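Local coordinates for replication protein A (Methanococcus maripaludis, PDB 3E0E) that probably binds single-stranded DNA through OB-fold domains, of which this chain is one excised from the longer protein, at residues 39-44 and 52-57; 60-65 and 90-95. All blocks are in the same frame, centred on the assembly; numbering follows the deposited sequence.

Contact 1 of 2, residues 39-44 and 52-57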
loop_
_atom_site.group_PDB
_atom_site.type_symbol
_atom_site.label_atom_id
_atom_site.label_comp_id
_atom_site.label_asym_id
_atom_site.label_seq_id
_atom_site.Cartn_x
_atom_site.Cartn_y
_atom_site.Cartn_z
ATOM N N LEU A 39 -5.739 -9.267 6.273
ATOM C CA LEU A 39 -5.630 -7.865 5.881
ATOM C C LEU A 39 -4.562 -7.180 6.712
ATOM O O LEU A 39 -4.517 -7.336 7.929
ATOM C CB LEU A 39 -6.962 -7.119 6.084
ATOM C CG LEU A 39 -6.984 -5.582 5.944
ATOM C CD1 LEU A 39 -6.332 -4.934 7.155
ATOM C CD2 LEU A 39 -6.307 -5.149 4.654
ATOM N N LYS A 40 -3.707 -6.414 6.048
ATOM C CA LYS A 40 -2.677 -5.647 6.731
ATOM C C LYS A 40 -2.753 -4.274 6.074
ATOM O O LYS A 40 -2.540 -4.150 4.868
ATOM C CB LYS A 40 -1.291 -6.262 6.505
ATOM C CG LYS A 40 -0.418 -6.341 7.759
ATOM C CD LYS A 40 0.844 -5.493 7.656
ATOM C CE LYS A 40 1.838 -6.024 6.627
ATOM N NZ LYS A 40 2.872 -6.933 7.219
ATOM N N SER A 41 -3.100 -3.253 6.850
ATOM C CA SER A 41 -3.188 -1.905 6.312
ATOM C C SER A 41 -1.877 -1.145 6.473
ATOM O O SER A 41 -1.159 -1.313 7.458
ATOM C CB SER A 41 -4.309 -1.121 7.003
ATOM O OG SER A 41 -5.567 -1.738 6.795
ATOM N N LEU A 42 -1.582 -0.302 5.491
ATOM C CA LEU A 42 -0.381 0.520 5.505
ATOM C C LEU A 42 -0.792 1.952 5.231
ATOM O O LEU A 42 -1.785 2.195 4.550
ATOM C CB LEU A 42 0.589 0.110 4.391
ATOM C CG LEU A 42 1.100 -1.326 4.327
ATOM C CD1 LEU A 42 2.093 -1.468 3.169
ATOM C CD2 LEU A 42 1.755 -1.683 5.645
ATOM N N PHE A 43 -0.055 2.904 5.786
ATOM C CA PHE A 43 -0.334 4.291 5.473
ATOM C C PHE A 43 0.899 4.692 4.683
ATOM O O PHE A 43 2.020 4.631 5.183
ATOM C CB PHE A 43 -0.491 5.159 6.719
ATOM C CG PHE A 43 -1.150 6.476 6.433
ATOM C CD1 PHE A 43 -0.443 7.665 6.536
ATOM C CD2 PHE A 43 -2.474 6.518 6.003
ATOM C CE1 PHE A 43 -1.040 8.882 6.214
ATOM C CE2 PHE A 43 -3.082 7.728 5.677
ATOM C CZ PHE A 43 -2.362 8.913 5.782
ATOM N N LEU A 44 0.677 5.075 3.433
ATOM C CA LEU A 44 1.756 5.428 2.520
ATOM C C LEU A 44 1.810 6.915 2.234
ATOM O O LEU A 44 0.780 7.579 2.191
ATOM C CB LEU A 44 1.556 4.662 1.219
ATOM C CG LEU A 44 1.467 3.144 1.397
ATOM C CD1 LEU A 44 0.894 2.520 0.143
ATOM C CD2 LEU A 44 2.843 2.579 1.712
ATOM N N ARG A 52 -4.062 5.231 2.039
ATOM C CA ARG A 52 -4.088 3.953 2.739
ATOM C C ARG A 52 -3.866 2.845 1.720
ATOM O O ARG A 52 -4.399 2.898 0.617
ATOM C CB ARG A 52 -5.446 3.746 3.412
ATOM C CG ARG A 52 -5.581 2.436 4.168
ATOM C CD ARG A 52 -7.040 2.120 4.425
ATOM N NE ARG A 52 -7.211 0.989 5.328
ATOM C CZ ARG A 52 -8.260 0.171 5.316
ATOM N NH1 ARG A 52 -9.240 0.350 4.440
ATOM N NH2 ARG A 52 -8.330 -0.825 6.186
ATOM N N GLY A 53 -3.065 1.855 2.094
ATOM C CA GLY A 53 -2.811 0.729 1.215
ATOM C C GLY A 53 -3.286 -0.526 1.917
ATOM O O GLY A 53 -3.084 -0.663 3.120
ATOM N N THR A 54 -3.929 -1.434 1.188
ATOM C CA THR A 54 -4.408 -2.663 1.801
ATOM C C THR A 54 -3.747 -3.910 1.213
ATOM O O THR A 54 -3.847 -4.189 0.016
ATOM C CB THR A 54 -5.946 -2.790 1.689
ATOM O OG1 THR A 54 -6.345 -2.712 0.316
ATOM C CG2 THR A 54 -6.625 -1.674 2.473
ATOM N N LEU A 55 -3.052 -4.638 2.078
ATOM C CA LEU A 55 -2.363 -5.869 1.711
ATOM C C LEU A 55 -3.317 -6.997 2.064
ATOM O O LEU A 55 -3.728 -7.124 3.215
ATOM C CB LEU A 55 -1.071 -6.011 2.520
ATOM C CG LEU A 55 0.036 -4.980 2.287
ATOM C CD1 LEU A 55 1.106 -5.143 3.349
ATOM C CD2 LEU A 55 0.627 -5.146 0.889
ATOM N N TRP A 56 -3.671 -7.815 1.080
ATOM C CA TRP A 56 -4.611 -8.900 1.323
ATOM C C TRP A 56 -3.995 -10.288 1.300
ATOM O O TRP A 56 -3.013 -10.545 0.601
ATOM C CB TRP A 56 -5.753 -8.861 0.301
ATOM C CG TRP A 56 -6.507 -7.576 0.289
ATOM C CD1 TRP A 56 -6.322 -6.523 -0.558
ATOM C CD2 TRP A 56 -7.570 -7.203 1.170
ATOM N NE1 TRP A 56 -7.206 -5.514 -0.260
ATOM C CE2 TRP A 56 -7.984 -5.905 0.798
ATOM C CE3 TRP A 56 -8.214 -7.839 2.241
ATOM C CZ2 TRP A 56 -9.015 -5.229 1.458
ATOM C CZ3 TRP A 56 -9.241 -7.167 2.898
ATOM C CH2 TRP A 56 -9.629 -5.874 2.502
ATOM N N ASN A 57 -4.599 -11.169 2.085
ATOM C CA ASN A 57 -4.194 -12.558 2.183
ATOM C C ASN A 57 -2.685 -12.741 2.365
ATOM O O ASN A 57 -2.128 -12.236 3.336
ATOM C CB ASN A 57 -4.729 -13.304 0.962
ATOM C CG ASN A 57 -6.209 -13.022 0.723
ATOM O OD1 ASN A 57 -7.002 -12.962 1.669
ATOM N ND2 ASN A 57 -6.585 -12.848 -0.540
#
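Lys40 and Leu55 form one antiparallel hydrogen-bonded pair and Leu42 and Gly53 the next, joining strands 37-46 and 49-56 into the hairpin that makes the second and third strands of the OB-fold barrel. The two segments run at 153° to each other and approach to 4.6 Å between axes. Each pair closes its ring with two N-H···O bonds, such as Gly53 N to Leu42 O at 2.8 Å. At the non-hydrogen-bonded positions, CA-H···O contacts fill in, among them Leu39 CA to Leu55 O.

On one face, Arg52 reaches diagonally to Ser41. Its CG lies anti to the backbone N (chi1 180°) and the chain runs extended as far as NE; at its end NH2 donates a bent bond to Ser41 OG (3.0 Å, N-H···O 136°), with OG tilted out of the guanidinium plane. Thr54 CG2 sits 3.7 Å from that plane, over its centre, while NH1 forms a salt bridge with Glu84. Further along, Leu39 CD2 lies over a face of the Trp56 six-membered ring, 3.9 Å from its centroid, a CH-pi contact; the same methyl meets Thr54 CB at 3.8 Å. On the reverse face, Leu55 CD1 packs against Leu42 CD1 at 3.8 Å and is pressed tightly by Lys40 CE at 3.5 Å. Ile90 touches both leucines there.

The hairpin thus turns the Leu42 and Leu55 side chains toward the barrel interior, while Leu39 lies with Arg52 and Trp56 on the other face, a mixture consistent with the nucleic-acid-binding surface of OB folds.

Contact 2 of 2, residues 60-65 and 90-95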
loop_
_atom_site.group_PDB
_atom_site.type_symbol
_atom_site.label_atom_id
_atom_site.label_comp_id
_atom_site.label_asym_id
_atom_site.label_seq_id
_atom_site.Cartn_x
_atom_site.Cartn_y
_atom_site.Cartn_z
ATOM N N ALA A 60 -0.386 -9.904 3.236
ATOM C CA ALA A 60 -0.530 -9.333 4.566
ATOM C C ALA A 60 0.657 -9.750 5.429
ATOM O O ALA A 60 0.888 -9.186 6.495
ATOM C CB ALA A 60 -1.836 -9.794 5.206
ATOM N N ASP A 61 1.405 -10.749 4.967
ATOM C CA ASP A 61 2.573 -11.218 5.699
ATOM C C ASP A 61 3.874 -10.722 5.080
ATOM O O ASP A 61 4.964 -11.116 5.501
ATOM C CB ASP A 61 2.568 -12.745 5.779
ATOM C CG ASP A 61 1.639 -13.259 6.860
ATOM O OD1 ASP A 61 0.987 -14.301 6.647
ATOM O OD2 ASP A 61 1.564 -12.618 7.934
ATOM N N PHE A 62 3.758 -9.853 4.080
ATOM C CA PHE A 62 4.936 -9.290 3.430
ATOM C C PHE A 62 5.736 -8.498 4.466
ATOM O O PHE A 62 5.169 -7.712 5.227
ATOM C CB PHE A 62 4.513 -8.362 2.293
ATOM C CG PHE A 62 5.662 -7.838 1.489
ATOM C CD1 PHE A 62 6.247 -8.618 0.502
ATOM C CD2 PHE A 62 6.166 -6.567 1.727
ATOM C CE1 PHE A 62 7.326 -8.135 -0.242
ATOM C CE2 PHE A 62 7.238 -6.077 0.994
ATOM C CZ PHE A 62 7.818 -6.860 0.009
ATOM N N GLU A 63 7.049 -8.704 4.498
ATOM C CA GLU A 63 7.891 -8.004 5.459
ATOM C C GLU A 63 8.097 -6.542 5.075
ATOM O O GLU A 63 8.899 -6.220 4.201
ATOM C CB GLU A 63 9.248 -8.708 5.598
ATOM C CG GLU A 63 10.009 -8.872 4.292
ATOM C CD GLU A 63 11.397 -9.463 4.483
ATOM O OE1 GLU A 63 11.499 -10.628 4.925
ATOM O OE2 GLU A 63 12.386 -8.756 4.192
ATOM N N VAL A 64 7.357 -5.663 5.741
ATOM C CA VAL A 64 7.434 -4.227 5.508
ATOM C C VAL A 64 7.594 -3.547 6.858
ATOM O O VAL A 64 6.982 -3.961 7.843
ATOM C CB VAL A 64 6.158 -3.697 4.812
ATOM C CG1 VAL A 64 5.897 -2.249 5.210
ATOM C CG2 VAL A 64 6.324 -3.786 3.311
ATOM N N LYS A 65 8.415 -2.505 6.900
ATOM C CA LYS A 65 8.668 -1.790 8.140
ATOM C C LYS A 65 8.454 -0.298 7.931
ATOM O O LYS A 65 8.563 0.201 6.809
ATOM C CB LYS A 65 10.109 -2.053 8.587
ATOM C CG LYS A 65 10.475 -3.538 8.572
ATOM C CD LYS A 65 11.974 -3.773 8.444
ATOM C CE LYS A 65 12.269 -5.229 8.084
ATOM N NZ LYS A 65 13.716 -5.487 7.823
ATOM N N ILE A 90 3.829 -5.644 -4.188
ATOM C CA ILE A 90 4.640 -4.727 -3.401
ATOM C C ILE A 90 6.088 -5.211 -3.338
ATOM O O ILE A 90 6.357 -6.413 -3.259
ATOM C CB ILE A 90 4.071 -4.557 -1.961
ATOM C CG1 ILE A 90 4.926 -3.557 -1.177
ATOM C CG2 ILE A 90 3.988 -5.910 -1.256
ATOM C CD1 ILE A 90 4.284 -3.104 0.130
ATOM N N GLY A 91 7.012 -4.260 -3.408
ATOM C CA GLY A 91 8.425 -4.576 -3.342
ATOM C C GLY A 91 9.108 -3.449 -2.608
ATOM O O GLY A 91 8.611 -2.328 -2.600
ATOM N N ILE A 92 10.244 -3.729 -1.984
ATOM C CA ILE A 92 10.962 -2.696 -1.253
ATOM C C ILE A 92 12.029 -2.046 -2.128
ATOM O O ILE A 92 12.926 -2.718 -2.641
ATOM C CB ILE A 92 11.630 -3.281 0.007
ATOM C CG1 ILE A 92 10.567 -3.901 0.915
ATOM C CG2 ILE A 92 12.395 -2.197 0.744
ATOM C CD1 ILE A 92 11.128 -4.659 2.082
ATOM N N ILE A 93 11.921 -0.735 -2.297
ATOM C CA ILE A 93 12.877 0.019 -3.091
ATOM C C ILE A 93 14.103 0.317 -2.236
ATOM O O ILE A 93 15.234 0.015 -2.614
ATOM C CB ILE A 93 12.273 1.355 -3.560
ATOM C CG1 ILE A 93 11.040 1.091 -4.427
ATOM C CG2 ILE A 93 13.329 2.183 -4.278
ATOM C CD1 ILE A 93 11.282 0.193 -5.609
ATOM N N GLU A 94 13.857 0.899 -1.070
ATOM C CA GLU A 94 14.920 1.255 -0.142
ATOM C C GLU A 94 14.458 0.952 1.276
ATOM O O GLU A 94 13.413 1.434 1.717
ATOM C CB GLU A 94 15.253 2.740 -0.289
ATOM C CG GLU A 94 16.340 3.253 0.635
ATOM C CD GLU A 94 16.703 4.692 0.337
ATOM O OE1 GLU A 94 17.434 4.935 -0.649
ATOM O OE2 GLU A 94 16.241 5.582 1.077
ATOM N N LYS A 95 15.230 0.144 1.990
ATOM C CA LYS A 95 14.869 -0.205 3.355
ATOM C C LYS A 95 15.037 0.982 4.289
ATOM O O LYS A 95 15.909 1.829 4.089
ATOM C CB LYS A 95 15.712 -1.381 3.849
ATOM C CG LYS A 95 15.334 -2.711 3.217
ATOM C CD LYS A 95 15.970 -3.880 3.956
ATOM C CE LYS A 95 17.476 -3.928 3.758
ATOM N NZ LYS A 95 17.839 -4.228 2.347
#
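Phe62, whose ring covers Ile90, offers its backbone O to Lys40 NZ, and Ala60 O grips the same ammonium from the preceding turn. These bonds tie the 60-65 loop to strand 37-46; the loop joins the third and fourth strands of the OB fold, and many relatives carry a helix in this connection, whereas this chain has only a short 3-10 turn followed by loop. The loop lies against strand 89-92 through apolar side chains.

With CG anti to the backbone N (chi1 -175°), the Phe62 ring reaches across to Ile90. Ile90 CG2 stands over the centre of one ring face, 3.7 Å from the centroid and 10° off the normal, a CH-pi contact. At the ring's edge, Ile92 CG1 meets CE2 of Phe62 at 4.0 Å, and Val64 CG2 also lies near the ring plane while touching Ile90 CD1 at 3.8 Å. An alanine in place of Phe62 would probably leave Ile90 CG2 without its aromatic cover and Ile92 CG1 without its neighbour, opening a gap between loop and strand. Beyond the ring the strand still meets the loop backbone, where Ile92 CD1 comes within 3.4 Å of Glu63 O.

Contact 1 is largely buried, its centre about 5 Å from the centre of the chain, whereas contact 2, with its centre about 10 Å from that of the chain, is a surface contact. The first joins neighbouring strands through paired backbone bonds and uses both faces of the sheet; the second brings a loop onto a strand distant in sequence, and depends on aliphatic groups around one aromatic ring. Lys40 and Ile90 connect them. The lysine extends from the hairpin to carbonyls of the 60-65 loop, and Leu55 CD2 packs on Ile90 CG2 at 4.1 Å, the methyl that also meets the loop's aromatic ring, so the hairpin's inward leucines and the loop share one strand.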